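Local coordinates for protein putative polyketide cyclase (Pseudomonas putida KT2440, PDB 3F7X) that is of unknown function but has a SnoaL-like domain and is probably related to polyketide cyclases that bind small molecules in a pocket, at residues Ala28-Phe33 with Glu78-Ile83; Leu44-Val49 with Lys133-Thr138; Asp52-Glu57 with Thr138-Leu143; Thr99-Tyr104 with Thr118-Ala123. All blocks are in the same frame, centred on the assembly; numbering follows the deposited sequence. Where two conformers were deposited one is given.

Contact 1 of 4, residues Ala28-Phe33 with Glu78-Ile83; sequences AYYAAF and ERLADI. With EDO (1,2-ethanediol), chain E; EDO (1,2-ethanediol), chain D.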
# COMPACT_ATOMS: atom_id res chain seq x y z
N ALA A 28 -18.53 3.34 -0.66
CA ALA A 28 -19.20 4.02 -1.77
C ALA A 28 -18.24 4.30 -2.92
O ALA A 28 -18.64 4.17 -4.08
CB ALA A 28 -19.88 5.33 -1.27
N TYR A 29 -17.00 4.67 -2.60
CA TYR A 29 -15.96 4.86 -3.57
C TYR A 29 -15.75 3.63 -4.40
O TYR A 29 -15.78 3.70 -5.64
CB TYR A 29 -14.69 5.27 -2.81
CG TYR A 29 -13.44 5.52 -3.63
CD1 TYR A 29 -13.15 6.81 -4.09
CD2 TYR A 29 -12.49 4.56 -3.80
CE1 TYR A 29 -11.98 7.06 -4.78
CE2 TYR A 29 -11.31 4.80 -4.48
CZ TYR A 29 -11.06 6.05 -4.98
OH TYR A 29 -9.89 6.34 -5.68
N TYR A 30 -15.61 2.49 -3.74
CA TYR A 30 -15.39 1.26 -4.48
C TYR A 30 -16.65 0.74 -5.19
O TYR A 30 -16.52 0.13 -6.24
CB TYR A 30 -14.76 0.19 -3.58
CG TYR A 30 -13.30 0.53 -3.33
CD1 TYR A 30 -12.41 0.66 -4.39
CD2 TYR A 30 -12.82 0.81 -2.07
CE1 TYR A 30 -11.09 1.04 -4.18
CE2 TYR A 30 -11.52 1.17 -1.85
CZ TYR A 30 -10.65 1.28 -2.89
OH TYR A 30 -9.34 1.64 -2.68
N ALA A 31 -17.84 0.95 -4.62
CA ALA A 31 -19.06 0.60 -5.29
C ALA A 31 -19.14 1.36 -6.62
O ALA A 31 -19.53 0.80 -7.64
CB ALA A 31 -20.27 0.89 -4.38
N ALA A 32 -18.83 2.65 -6.60
CA ALA A 32 -18.88 3.50 -7.78
C ALA A 32 -17.83 3.08 -8.78
O ALA A 32 -18.11 3.01 -9.98
CB ALA A 32 -18.77 4.97 -7.42
N PHE A 33 -16.64 2.76 -8.29
CA PHE A 33 -15.57 2.27 -9.15
C PHE A 33 -16.02 0.99 -9.87
O PHE A 33 -15.93 0.87 -11.08
CB PHE A 33 -14.32 2.02 -8.29
CG PHE A 33 -13.13 1.50 -9.04
CD1 PHE A 33 -12.99 0.16 -9.33
CD2 PHE A 33 -12.10 2.35 -9.39
CE1 PHE A 33 -11.89 -0.32 -10.01
CE2 PHE A 33 -10.98 1.86 -10.09
CZ PHE A 33 -10.89 0.52 -10.37
N GLU A 78 -11.82 -2.92 -14.74
CA GLU A 78 -11.45 -3.60 -13.50
C GLU A 78 -12.65 -3.80 -12.61
O GLU A 78 -13.56 -2.99 -12.58
CB GLU A 78 -10.39 -2.82 -12.74
CG GLU A 78 -9.06 -2.78 -13.47
CD GLU A 78 -7.95 -2.09 -12.74
OE1 GLU A 78 -8.20 -1.45 -11.68
OE2 GLU A 78 -6.79 -2.22 -13.21
N ARG A 79 -12.61 -4.92 -11.89
CA ARG A 79 -13.53 -5.25 -10.83
C ARG A 79 -12.70 -5.59 -9.61
O ARG A 79 -11.78 -6.40 -9.69
CB ARG A 79 -14.38 -6.48 -11.22
CG ARG A 79 -15.21 -7.02 -10.12
CD ARG A 79 -16.03 -8.18 -10.60
NE ARG A 79 -15.25 -9.31 -11.13
CZ ARG A 79 -14.72 -10.29 -10.38
NH1 ARG A 79 -14.91 -10.33 -9.07
NH2 ARG A 79 -14.04 -11.24 -11.00
N LEU A 80 -13.07 -5.00 -8.47
CA LEU A 80 -12.35 -5.25 -7.24
C LEU A 80 -13.13 -6.22 -6.39
O LEU A 80 -14.33 -6.00 -6.18
CB LEU A 80 -12.15 -3.99 -6.48
CG LEU A 80 -11.57 -2.87 -7.24
CD1 LEU A 80 -11.35 -1.65 -6.31
CD2 LEU A 80 -10.29 -3.20 -8.03
N ALA A 81 -12.48 -7.26 -5.92
CA ALA A 81 -13.07 -8.31 -5.13
C ALA A 81 -12.43 -8.36 -3.76
O ALA A 81 -11.34 -7.81 -3.55
CB ALA A 81 -12.89 -9.66 -5.85
N ASP A 82 -13.11 -9.00 -2.84
CA ASP A 82 -12.50 -9.27 -1.54
C ASP A 82 -12.12 -7.96 -0.83
O ASP A 82 -11.07 -7.90 -0.21
CB ASP A 82 -11.24 -10.16 -1.71
CG ASP A 82 -11.43 -11.32 -2.67
OD1 ASP A 82 -12.41 -12.08 -2.53
OD2 ASP A 82 -10.54 -11.50 -3.53
N ILE A 83 -12.95 -6.92 -0.93
CA ILE A 83 -12.60 -5.62 -0.41
C ILE A 83 -12.75 -5.61 1.10
O ILE A 83 -13.82 -5.90 1.64
CB ILE A 83 -13.44 -4.48 -1.02
CG1 ILE A 83 -13.44 -4.54 -2.57
CG2 ILE A 83 -12.92 -3.14 -0.51
CD1 ILE A 83 -14.47 -3.63 -3.20
C1 EDO E . -12.88 0.31 -13.28
O1 EDO E . -12.92 -0.16 -14.65
C2 EDO E . -13.31 1.76 -13.06
O2 EDO E . -14.74 1.88 -13.14
C1 EDO D . -8.54 4.12 -7.85
O1 EDO D . -8.36 4.42 -6.50
C2 EDO D . -8.05 5.27 -8.77
O2 EDO D . -6.62 5.55 -8.60

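Contact 2 of 4, residues Leu44-Val49 with Lys133-Thr138; sequences LLSEDV and KIARVT. With EDO (1,2-ethanediol), chain F.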
# COMPACT_ATOMS: atom_id res chain seq x y z
N LEU A 44 -17.37 12.00 -4.37
CA LEU A 44 -16.84 11.69 -3.05
C LEU A 44 -15.52 12.36 -2.76
O LEU A 44 -15.04 12.31 -1.64
CB LEU A 44 -16.62 10.18 -2.96
CG LEU A 44 -17.91 9.38 -3.16
CD1 LEU A 44 -17.63 7.91 -3.20
CD2 LEU A 44 -18.99 9.69 -2.13
N LEU A 45 -14.91 12.96 -3.77
CA LEU A 45 -13.57 13.51 -3.66
C LEU A 45 -13.59 15.01 -3.40
O LEU A 45 -14.43 15.75 -3.92
CB LEU A 45 -12.81 13.31 -4.98
CG LEU A 45 -12.74 11.86 -5.51
CD1 LEU A 45 -11.95 11.82 -6.81
CD2 LEU A 45 -12.20 10.89 -4.46
N SER A 46 -12.62 15.48 -2.63
CA SER A 46 -12.52 16.91 -2.45
C SER A 46 -12.00 17.56 -3.74
O SER A 46 -11.36 16.95 -4.59
CB SER A 46 -11.60 17.21 -1.30
OG SER A 46 -10.30 16.87 -1.66
N GLU A 47 -12.34 18.83 -3.92
CA GLU A 47 -11.85 19.58 -5.10
C GLU A 47 -10.34 19.59 -5.21
O GLU A 47 -9.80 19.60 -6.30
CB GLU A 47 -12.35 21.04 -5.09
CG GLU A 47 -11.79 21.90 -6.25
CD GLU A 47 -12.25 21.47 -7.64
OE1 GLU A 47 -13.18 20.72 -7.74
OE2 GLU A 47 -11.71 21.95 -8.65
N ASP A 48 -9.65 19.58 -4.05
CA ASP A 48 -8.21 19.58 -3.99
C ASP A 48 -7.61 18.24 -3.60
O ASP A 48 -6.51 18.18 -3.05
CB ASP A 48 -7.79 20.70 -3.06
CG ASP A 48 -8.09 22.08 -3.70
OD1 ASP A 48 -7.81 22.25 -4.92
OD2 ASP A 48 -8.51 23.02 -2.99
N VAL A 49 -8.32 17.18 -3.94
CA VAL A 49 -7.85 15.83 -3.63
C VAL A 49 -6.42 15.59 -4.13
O VAL A 49 -6.06 15.95 -5.25
CB VAL A 49 -8.82 14.80 -4.25
CG1 VAL A 49 -8.93 14.94 -5.77
CG2 VAL A 49 -8.43 13.34 -3.87
N LYS A 133 -15.27 14.31 2.83
CA LYS A 133 -14.80 13.98 1.48
C LYS A 133 -13.45 13.29 1.55
O LYS A 133 -12.68 13.49 2.48
CB LYS A 133 -14.66 15.25 0.63
CG LYS A 133 -15.96 15.98 0.38
CD LYS A 133 -16.90 15.15 -0.51
CE LYS A 133 -18.20 15.90 -0.68
NZ LYS A 133 -17.87 17.31 -1.03
N ILE A 134 -13.15 12.54 0.51
CA ILE A 134 -11.84 11.92 0.35
C ILE A 134 -10.89 13.01 -0.15
O ILE A 134 -11.05 13.52 -1.27
CB ILE A 134 -11.91 10.73 -0.61
CG1 ILE A 134 -12.72 9.57 0.04
CG2 ILE A 134 -10.49 10.27 -1.02
CD1 ILE A 134 -13.14 8.49 -0.95
N ALA A 135 -9.89 13.36 0.67
CA ALA A 135 -8.92 14.41 0.40
C ALA A 135 -7.58 13.88 -0.09
O ALA A 135 -6.76 14.65 -0.61
CB ALA A 135 -8.72 15.31 1.63
N ARG A 136 -7.32 12.58 0.09
CA ARG A 136 -6.15 11.93 -0.46
C ARG A 136 -6.49 10.47 -0.74
O ARG A 136 -7.11 9.80 0.11
CB ARG A 136 -4.94 12.00 0.46
CG ARG A 136 -3.73 11.18 -0.05
CD ARG A 136 -2.53 11.36 0.81
NE ARG A 136 -2.68 11.02 2.22
CZ ARG A 136 -2.54 9.82 2.74
NH1 ARG A 136 -2.38 8.75 1.98
NH2 ARG A 136 -2.61 9.68 4.04
N VAL A 137 -6.06 10.02 -1.91
CA VAL A 137 -6.06 8.61 -2.29
C VAL A 137 -4.61 8.25 -2.66
O VAL A 137 -4.04 8.83 -3.59
CB VAL A 137 -6.95 8.31 -3.53
CG1 VAL A 137 -6.86 6.81 -3.86
CG2 VAL A 137 -8.41 8.69 -3.28
N THR A 138 -4.05 7.26 -1.97
CA THR A 138 -2.72 6.74 -2.28
C THR A 138 -2.89 5.29 -2.68
O THR A 138 -3.28 4.47 -1.88
CB THR A 138 -1.81 6.89 -1.04
OG1 THR A 138 -1.67 8.29 -0.75
CG2 THR A 138 -0.44 6.24 -1.27
C1 EDO F . -2.93 12.65 6.01
O1 EDO F . -1.84 11.82 5.73
C2 EDO F . -2.76 13.83 5.07
O2 EDO F . -3.05 13.45 3.71
O HOH W 1 -17.38 16.56 -4.40

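Contact 3 of 4, residues Asp52-Glu57 with Thr138-Leu143; sequences DINQGE and TNYYNL. With EDO (1,2-ethanediol), chain D.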
# COMPACT_ATOMS: atom_id res chain seq x y z
N ASP A 52 -1.98 10.04 -5.15
CA ASP A 52 -0.66 9.44 -5.27
C ASP A 52 -0.74 8.18 -6.09
O ASP A 52 -1.12 7.13 -5.58
CB ASP A 52 -0.09 9.15 -3.92
CG ASP A 52 0.25 10.35 -3.18
OD1 ASP A 52 0.60 11.42 -3.78
OD2 ASP A 52 0.14 10.23 -1.95
N ILE A 53 -0.36 8.31 -7.35
CA ILE A 53 -0.35 7.27 -8.38
C ILE A 53 0.70 6.23 -8.02
O ILE A 53 1.81 6.63 -7.66
CB ILE A 53 0.06 7.90 -9.79
CG1 ILE A 53 -0.94 8.97 -10.26
CG2 ILE A 53 0.26 6.78 -10.87
CD1 ILE A 53 -2.31 8.79 -9.71
N ASN A 54 0.38 4.95 -8.11
CA ASN A 54 1.35 3.92 -7.72
C ASN A 54 2.62 3.99 -8.57
O ASN A 54 2.56 3.94 -9.79
CB ASN A 54 0.72 2.55 -7.89
CG ASN A 54 1.61 1.44 -7.40
OD1 ASN A 54 2.18 1.52 -6.31
ND2 ASN A 54 1.76 0.40 -8.22
N GLN A 55 3.75 4.15 -7.92
CA GLN A 55 5.06 4.26 -8.53
C GLN A 55 5.19 5.45 -9.44
O GLN A 55 6.13 5.52 -10.22
CB GLN A 55 5.49 2.98 -9.26
CG GLN A 55 5.25 1.72 -8.43
CD GLN A 55 5.90 1.77 -7.06
OE1 GLN A 55 7.10 2.00 -6.95
NE2 GLN A 55 5.11 1.58 -6.00
N GLY A 56 4.30 6.42 -9.28
CA GLY A 56 4.24 7.55 -10.18
C GLY A 56 4.17 8.85 -9.42
O GLY A 56 4.63 8.96 -8.31
N GLU A 57 3.57 9.82 -10.07
CA GLU A 57 3.48 11.19 -9.61
C GLU A 57 2.35 11.40 -8.62
O GLU A 57 1.35 10.65 -8.56
CB GLU A 57 3.27 12.12 -10.81
CG GLU A 57 2.03 11.80 -11.66
CD GLU A 57 1.81 12.74 -12.84
OE1 GLU A 57 1.97 13.96 -12.69
OE2 GLU A 57 1.42 12.24 -13.90
N THR A 138 -4.05 7.26 -1.97
CA THR A 138 -2.72 6.74 -2.28
C THR A 138 -2.89 5.29 -2.68
O THR A 138 -3.28 4.47 -1.88
CB THR A 138 -1.81 6.89 -1.04
OG1 THR A 138 -1.67 8.29 -0.75
CG2 THR A 138 -0.44 6.24 -1.27
N ASN A 139 -2.58 5.02 -3.94
CA ASN A 139 -2.74 3.69 -4.55
C ASN A 139 -1.47 2.85 -4.52
O ASN A 139 -0.38 3.38 -4.79
CB ASN A 139 -3.08 3.83 -6.02
CG ASN A 139 -4.29 4.60 -6.27
OD1 ASN A 139 -5.43 4.12 -6.05
ND2 ASN A 139 -4.10 5.81 -6.78
N TYR A 140 -1.61 1.58 -4.21
CA TYR A 140 -0.49 0.67 -4.17
C TYR A 140 -0.82 -0.67 -4.80
O TYR A 140 -1.91 -1.22 -4.59
CB TYR A 140 -0.06 0.41 -2.74
CG TYR A 140 0.60 1.58 -2.01
CD1 TYR A 140 1.70 2.24 -2.56
CD2 TYR A 140 0.18 1.96 -0.76
CE1 TYR A 140 2.35 3.24 -1.88
CE2 TYR A 140 0.85 2.95 -0.06
CZ TYR A 140 1.93 3.59 -0.61
OH TYR A 140 2.61 4.59 0.06
N TYR A 141 0.17 -1.21 -5.53
CA TYR A 141 0.16 -2.57 -6.02
C TYR A 141 1.56 -2.89 -6.52
O TYR A 141 2.39 -1.99 -6.67
CB TYR A 141 -0.90 -2.83 -7.10
CG TYR A 141 -0.83 -1.91 -8.29
CD1 TYR A 141 -1.52 -0.73 -8.32
CD2 TYR A 141 -0.11 -2.28 -9.43
CE1 TYR A 141 -1.46 0.12 -9.39
CE2 TYR A 141 -0.06 -1.45 -10.52
CZ TYR A 141 -0.75 -0.26 -10.52
OH TYR A 141 -0.71 0.56 -11.62
N ASN A 142 1.83 -4.15 -6.80
CA ASN A 142 3.12 -4.56 -7.36
C ASN A 142 3.08 -4.38 -8.88
O ASN A 142 2.46 -5.16 -9.60
CB ASN A 142 3.42 -5.99 -6.95
CG ASN A 142 4.80 -6.40 -7.28
OD1 ASN A 142 5.35 -5.96 -8.27
ND2 ASN A 142 5.38 -7.26 -6.48
N LEU A 143 3.69 -3.28 -9.33
CA LEU A 143 3.71 -2.94 -10.76
C LEU A 143 4.48 -3.99 -11.56
O LEU A 143 4.12 -4.30 -12.69
CB LEU A 143 4.25 -1.53 -10.93
CG LEU A 143 4.39 -1.05 -12.37
CD1 LEU A 143 3.09 -1.06 -13.14
CD2 LEU A 143 5.05 0.33 -12.34
C1 EDO D . -8.54 4.12 -7.85
O1 EDO D . -8.36 4.42 -6.50
C2 EDO D . -8.05 5.27 -8.77
O2 EDO D . -6.62 5.55 -8.60
O HOH W 2 1.27 5.59 -4.15

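Contact 4 of 4, residues Thr99-Tyr104 with Thr118-Ala123; sequences TVHGQY and TYVLPA. With EDO (1,2-ethanediol), chain I.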
# COMPACT_ATOMS: atom_id res chain seq x y z
N THR A 99 -8.56 -7.46 -4.22
CA THR A 99 -8.00 -8.17 -5.38
C THR A 99 -8.55 -7.52 -6.63
O THR A 99 -9.77 -7.44 -6.83
CB THR A 99 -8.35 -9.65 -5.38
OG1 THR A 99 -7.88 -10.22 -4.17
CG2 THR A 99 -7.67 -10.34 -6.57
N VAL A 100 -7.66 -7.05 -7.49
CA VAL A 100 -8.01 -6.49 -8.78
C VAL A 100 -8.15 -7.59 -9.82
O VAL A 100 -7.24 -8.36 -10.03
CB VAL A 100 -6.95 -5.48 -9.26
CG1 VAL A 100 -7.35 -4.91 -10.62
CG2 VAL A 100 -6.73 -4.37 -8.23
N HIS A 101 -9.33 -7.65 -10.44
CA HIS A 101 -9.59 -8.48 -11.60
C HIS A 101 -9.76 -7.55 -12.79
O HIS A 101 -10.70 -6.77 -12.83
CB HIS A 101 -10.87 -9.30 -11.44
CG HIS A 101 -10.79 -10.30 -10.35
ND1 HIS A 101 -10.47 -11.62 -10.57
CD2 HIS A 101 -10.89 -10.15 -9.01
CE1 HIS A 101 -10.43 -12.25 -9.41
NE2 HIS A 101 -10.68 -11.39 -8.45
N GLY A 102 -8.85 -7.60 -13.74
CA GLY A 102 -8.86 -6.61 -14.82
C GLY A 102 -8.69 -7.20 -16.19
O GLY A 102 -8.26 -8.35 -16.37
N GLN A 103 -9.00 -6.37 -17.17
CA GLN A 103 -8.73 -6.66 -18.56
C GLN A 103 -8.11 -5.40 -19.19
O GLN A 103 -8.61 -4.31 -18.98
CB GLN A 103 -10.02 -7.03 -19.31
CG GLN A 103 -9.72 -7.59 -20.70
CD GLN A 103 -10.89 -8.21 -21.42
OE1 GLN A 103 -12.04 -7.87 -21.18
NE2 GLN A 103 -10.59 -9.10 -22.34
N TYR A 104 -7.02 -5.60 -19.92
CA TYR A 104 -6.27 -4.51 -20.55
C TYR A 104 -6.77 -4.37 -21.99
O TYR A 104 -6.57 -5.26 -22.82
CB TYR A 104 -4.79 -4.85 -20.49
CG TYR A 104 -3.82 -3.76 -20.88
CD1 TYR A 104 -4.17 -2.42 -20.86
CD2 TYR A 104 -2.52 -4.08 -21.22
CE1 TYR A 104 -3.25 -1.45 -21.23
CE2 TYR A 104 -1.60 -3.12 -21.57
CZ TYR A 104 -1.95 -1.79 -21.58
OH TYR A 104 -1.06 -0.79 -21.94
N THR A 118 -6.10 -10.59 -19.49
CA THR A 118 -6.63 -10.48 -18.14
C THR A 118 -5.49 -10.44 -17.13
O THR A 118 -4.40 -10.95 -17.37
CB THR A 118 -7.59 -11.61 -17.85
OG1 THR A 118 -6.89 -12.82 -17.98
CG2 THR A 118 -8.76 -11.59 -18.81
N TYR A 119 -5.76 -9.87 -15.97
CA TYR A 119 -4.81 -9.88 -14.89
C TYR A 119 -5.56 -9.95 -13.58
O TYR A 119 -6.68 -9.48 -13.47
CB TYR A 119 -3.92 -8.63 -14.97
CG TYR A 119 -4.62 -7.28 -15.07
CD1 TYR A 119 -4.95 -6.76 -16.31
CD2 TYR A 119 -4.95 -6.54 -13.96
CE1 TYR A 119 -5.57 -5.50 -16.41
CE2 TYR A 119 -5.55 -5.31 -14.06
CZ TYR A 119 -5.86 -4.79 -15.30
OH TYR A 119 -6.48 -3.57 -15.41
N VAL A 120 -4.89 -10.48 -12.57
CA VAL A 120 -5.45 -10.62 -11.24
C VAL A 120 -4.32 -10.34 -10.28
O VAL A 120 -3.28 -11.03 -10.34
CB VAL A 120 -6.06 -12.01 -10.96
CG1 VAL A 120 -6.64 -12.06 -9.54
CG2 VAL A 120 -7.12 -12.42 -12.01
N LEU A 121 -4.47 -9.35 -9.41
CA LEU A 121 -3.42 -9.10 -8.41
C LEU A 121 -3.94 -8.33 -7.23
O LEU A 121 -4.92 -7.59 -7.34
CB LEU A 121 -2.15 -8.41 -8.96
CG LEU A 121 -2.32 -6.93 -9.35
CD1 LEU A 121 -0.91 -6.41 -9.57
CD2 LEU A 121 -3.20 -6.80 -10.51
N PRO A 122 -3.31 -8.55 -6.07
CA PRO A 122 -3.70 -7.78 -4.92
C PRO A 122 -3.33 -6.32 -5.10
O PRO A 122 -2.37 -5.98 -5.81
CB PRO A 122 -2.87 -8.39 -3.78
CG PRO A 122 -2.01 -9.30 -4.34
CD PRO A 122 -2.28 -9.54 -5.73
N ALA A 123 -4.04 -5.45 -4.39
CA ALA A 123 -3.74 -4.04 -4.38
C ALA A 123 -4.31 -3.47 -3.09
O ALA A 123 -4.97 -4.16 -2.31
CB ALA A 123 -4.33 -3.32 -5.62
C1 EDO I . -5.44 -9.70 -0.10
O1 EDO I . -6.28 -10.82 0.24
C2 EDO I . -5.82 -9.20 -1.49
O2 EDO I . -7.25 -9.25 -1.60

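Contact 1 of 4, residues Ala28-Phe33 with Glu78-Ile83
F33 is turned with CG trans to its backbone N (chi1 -180°), which carries its ring from helix 22-35 onto L80 and E78 of strand 76-87. The ring and the L80 side chain cross at about a right angle, with F33 CE1 3.8 Å from L80 CG. E78 comes in at the ring edge, near its plane: F33 CZ lies 3.6 Å from E78 OE1, and the carboxylate is turned 48° against the ring. One helical turn earlier, Y30 CB rests 3.8 Å from I83 CD1. The axes of helix 28-33 and strand 78-81 approach to 8.8 Å, their directions 142° apart. This is consistent with the helix packing on the concave face of the sheet in SnoaL-like folds. M69 and M72 of helix 62-75 also touch F33.

A 1,2-ethanediol (chain E) lies over one face of F33 and links the two backbones. Its O2 donates to F33 O at 2.6 Å, while its O1 accepts from E78 N at 3.0 Å. E78 OE2 is hydrogen-bonded to Y119 and is close to an unidentified ligand. The joint is therefore mainly apolar, and the weakly positive ring edge of F33 would be a mildly favourable neighbour for the carboxylate beside a probable pocket.

Contact 2 of 4, residues Leu44-Val49 with Lys133-Thr138
L45 and I134 form a parallel beta bridge that attaches the short strand 45-46 to the start of strand 133-141. Two backbone bonds define it: I134 N donates to L44 O at 2.9 Å, nearly straight at 171°, and S46 N returns one to I134 O at 2.9 Å.

The I134 side chain can be followed outward from this bridge. Its CB sits 3.9 Å from L45 CD2, which comes across obliquely. The CG2 branch touches the same methyl, also at 3.9 Å. With chi1 at -69°, CG1 lies trans to the carbonyl carbon and passes along L44 O at 4.0 Å. Its tip, CD1, reaches L44 CB at a loose 4.4 Å and also packs on Y29 of helix 22-35, so the L45 and I134 side chains face the interior, under that helix.

From S46 to V49 the chain makes a type I turn, and V49 CA makes a CA-H...O contact of 3.4 Å with A135 O. There strand 133-141 has a classic beta bulge, A135 and R136 both facing Y128. R136 then runs to the dimer interface, where NH1 forms a salt bridge with E97 of the second subunit and, in the guanidinium plane, donates to T138 OG1 at 2.9 Å.

Contact 3 of 4, residues Asp52-Glu57 with Thr138-Leu143
N54 and Y141 make the tight part of this contact. N54 CG is trans to its backbone N (chi1 -175°), and this sends the amide across strand 133-141. There ND2 stands 3.2 Å above the plane of the Y141 ring, over its centre, with amide and ring planes 48° apart. The same nitrogen donates to Y141 O at 2.9 Å from above the carbonyl plane, a bent bond. N54 OD1 accepts from Q55 NE2 at 2.9 Å and, weakly, from Y141 N, so both ends of the buried amide are engaged and its flip is fixed.

At the other end D52 pairs with T138 in a parallel bridge. N139 N donates to D52 O at 3.0 Å and 170°. The D52 and T138 side chains run alongside each other, and T138 OG1 donates to D52 OD2 at 2.9 Å, on the anti side; D52 OD1 forms a salt bridge with R58.

Away from the N54 amide the packing is sparser. Beside the bridge, a water lies within reach of D52 O and N139 O. The N139 amide turns to H51 and to an ethanediol molecule. At the far end Q55 CB is a loose 4.1 Å from L143 CD2, the two side chains pointing opposite ways, and Q55 OE1 accepts from L143 N of the second subunit. The type II turn from I53 to G56 is thus the turn of a beta hairpin, strands 49-52 and 58-60, docked on strand 133-141 at the dimer interface.

Contact 4 of 4, residues Thr99-Tyr104 with Thr118-Ala123
V100 is at the apolar centre, touching three residues of strand 118-130. Its CG2 methyl meets A123 CB at 3.7 Å, CG1 lies 3.9 Å from Y119 CE2, and CB is 4.2 Å from L121 CD2. Next to it Y119 takes the position between its backbone N and carbonyl carbon (chi1 52°), which folds the ring across onto G102. G102 CA lies over one ring face, 3.7 Å from the centroid and 17° off the normal, a CH-pi contact. Lacking a side chain, the glycine leaves room for the ring, the cross-strand pairing known as aromatic rescue of glycine. W146 of helix 143-150 meets the Y119 ring edge-to-face.

On the opposite face of the sheet, T99 CG2 touches V120 CG1 at 3.6 Å. V120 CG1 also sits over the H101 ring, displaced toward its rim and 4.1 Å from the centroid, while H101 and V120 run side by side.

Between these layers runs the antiparallel backbone ladder. V100 and L121 form one hydrogen-bonded pair, and G102 and Y119 the next; in the latter, G102 N donates to Y119 O at 2.9 Å and 169°.

At the polar edge T99 OG1 is hydrogen-bonded to an ethanediol O2 at 2.8 Å, and Q103 NE2 reaches G116 O. The bond from Y119 OH to E78 fixes where the hydroxyl lies, while G102 and W146 pack against the ring, so the face carrying V100, Y119 and L121 is mostly apolar but includes a tyrosine-carboxylate pair.

From the N terminus, helix 22-35 opens contact 1, which closes a loop at strand 76-87. Before that closure contacts 2 and 3 have already opened, at strand 45-46 and in the loop after strand 49-52; both close later on strand 133-141, so each crosses contact 1, and they also cross each other. Contact 4 opens and closes after contact 1, within 99-123, nested inside the loops of contacts 2 and 3. Contacts 2 and 3 share T138. Contact 1 touches contact 2 through Y29 and contact 4 through neighbouring strands. Together they join the helix and strand 45-46 to the mixed sheet, and contacts 2 and 3 both reach the second subunit.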